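Local coordinates for RNA-binding protein with serine-rich domain 1 (Homo sapiens, PDB 4A8X) that joins the exon junction complex on spliced mRNAs as an auxiliary component, its RNA recognition motif being required to form the ASAP complex, at residues G70-G74 against Q75-A79. Numbering follows the deposited sequence.
Sequences GQIDG and QEITA
Gly70 O is gripped twice from the facing arm: Ile77 N donates a nearly straight hydrogen bond of 2.9 Å, and Glu76 CA makes a C-H...O contact at 3.3 Å. This is the base of a two-residue beta hairpin, the small one that follows helix 57-67 in the RNA recognition motif, whose second arm is the start of strand 75-82, the neighbour of strand 6-10. Further along, Gln75 O repeats the pattern, accepting Ile72 N at 2.9 Å while Gln71 CA leans on it at 3.3 Å. A type I' turn, Ile72 to Gln75, closes the tip, with both central residues, Asp73 and Gly74, at positive phi. Here Gln75 N returns a longer, more bent bond to Ile72 O (3.2 Å, 148° at the hydrogen), reaching it from above the carbonyl plane.

On one face the isoleucines meet obliquely and pack against Phe25 of helix 18-26 and Met67 of helix 57-67, tying the hairpin to both. Gln71 points to the opposite face, where its amide bonds to the backbone of another protein chain; a strand of a second, different chain pairs antiparallel with Gln71 and Ile72, extending the sheet. Asp73 OD2 is held by Thr13 and Asn15. Ile77 carries CG1 between its backbone N and carbonyl carbon (chi1 62°), which sets CG1 3.5 Å from Gly70 O, while its CD1 meets Ile72 CD1 at 3.9 Å.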
loop_
_atom_site.group_PDB
_atom_site.type_symbol
_atom_site.label_atom_id
_atom_site.label_comp_id
_atom_site.label_asym_id
_atom_site.label_seq_id
_atom_site.Cartn_x
_atom_site.Cartn_y
_atom_site.Cartn_z
ATOM N N GLY A 70 -7.804 6.128 11.454
ATOM C CA GLY A 70 -8.375 5.057 10.654
ATOM C C GLY A 70 -7.251 4.495 9.766
ATOM O O GLY A 70 -6.068 4.880 9.913
ATOM N N GLN A 71 -7.605 3.570 8.900
ATOM C CA GLN A 71 -6.627 2.896 8.039
ATOM C C GLN A 71 -7.003 2.970 6.580
ATOM O O GLN A 71 -8.164 2.802 6.237
ATOM C CB GLN A 71 -6.512 1.413 8.419
ATOM C CG GLN A 71 -5.986 1.175 9.821
ATOM C CD GLN A 71 -6.122 -0.277 10.217
ATOM O OE1 GLN A 71 -5.381 -1.125 9.731
ATOM N NE2 GLN A 71 -7.097 -0.583 11.077
ATOM N N ILE A 72 -6.005 3.194 5.718
ATOM C CA ILE A 72 -6.179 3.140 4.270
ATOM C C ILE A 72 -4.978 2.397 3.649
ATOM O O ILE A 72 -3.817 2.734 3.932
ATOM C CB ILE A 72 -6.329 4.540 3.632
ATOM C CG1 ILE A 72 -7.496 5.363 4.247
ATOM C CG2 ILE A 72 -6.494 4.385 2.076
ATOM C CD1 ILE A 72 -7.746 6.765 3.585
ATOM N N ASP A 73 -5.282 1.394 2.843
ATOM C CA ASP A 73 -4.297 0.482 2.254
ATOM C C ASP A 73 -3.268 -0.028 3.249
ATOM O O ASP A 73 -2.052 0.037 2.981
ATOM C CB ASP A 73 -3.570 1.152 1.073
ATOM C CG ASP A 73 -2.724 0.182 0.291
ATOM O OD1 ASP A 73 -3.089 -1.016 0.198
ATOM O OD2 ASP A 73 -1.668 0.630 -0.233
ATOM N N GLY A 74 -3.742 -0.490 4.410
ATOM C CA GLY A 74 -2.915 -1.188 5.371
ATOM C C GLY A 74 -2.073 -0.289 6.239
ATOM O O GLY A 74 -1.197 -0.757 6.952
ATOM N N GLN A 75 -2.330 1.007 6.170
ATOM C CA GLN A 75 -1.558 1.983 6.907
ATOM C C GLN A 75 -2.483 2.933 7.682
ATOM O O GLN A 75 -3.501 3.406 7.168
ATOM C CB GLN A 75 -0.664 2.787 5.934
ATOM C CG GLN A 75 0.308 3.727 6.622
ATOM C CD GLN A 75 1.491 4.025 5.739
ATOM O OE1 GLN A 75 2.412 3.199 5.610
ATOM N NE2 GLN A 75 1.452 5.186 5.067
ATOM N N GLU A 76 -2.128 3.205 8.929
ATOM C CA GLU A 76 -2.854 4.181 9.728
ATOM C C GLU A 76 -2.662 5.623 9.197
ATOM O O GLU A 76 -1.550 6.035 8.853
ATOM C CB GLU A 76 -2.470 4.056 11.188
ATOM C CG GLU A 76 -3.221 5.010 12.109
ATOM C CD GLU A 76 -2.977 4.761 13.603
ATOM O OE1 GLU A 76 -2.778 3.585 14.016
ATOM O OE2 GLU A 76 -3.005 5.762 14.355
ATOM N N ILE A 77 -3.766 6.372 9.074
ATOM C CA ILE A 77 -3.717 7.728 8.480
ATOM C C ILE A 77 -4.052 8.774 9.550
ATOM O O ILE A 77 -4.540 8.439 10.624
ATOM C CB ILE A 77 -4.736 7.926 7.313
ATOM C CG1 ILE A 77 -6.163 7.747 7.832
ATOM C CG2 ILE A 77 -4.472 6.952 6.130
ATOM C CD1 ILE A 77 -7.190 8.490 7.001
ATOM N N THR A 78 -3.734 10.020 9.264
ATOM C CA THR A 78 -4.095 11.153 10.131
ATOM C C THR A 78 -5.189 11.966 9.412
ATOM O O THR A 78 -5.231 11.996 8.187
ATOM C CB THR A 78 -2.900 12.076 10.396
ATOM O OG1 THR A 78 -2.385 12.609 9.154
ATOM C CG2 THR A 78 -1.785 11.320 11.138
ATOM N N ALA A 79 -6.076 12.583 10.173
ATOM C CA ALA A 79 -7.104 13.457 9.608
ATOM C C ALA A 79 -7.236 14.669 10.520
ATOM O O ALA A 79 -7.422 14.525 11.734
ATOM C CB ALA A 79 -8.430 12.723 9.467
#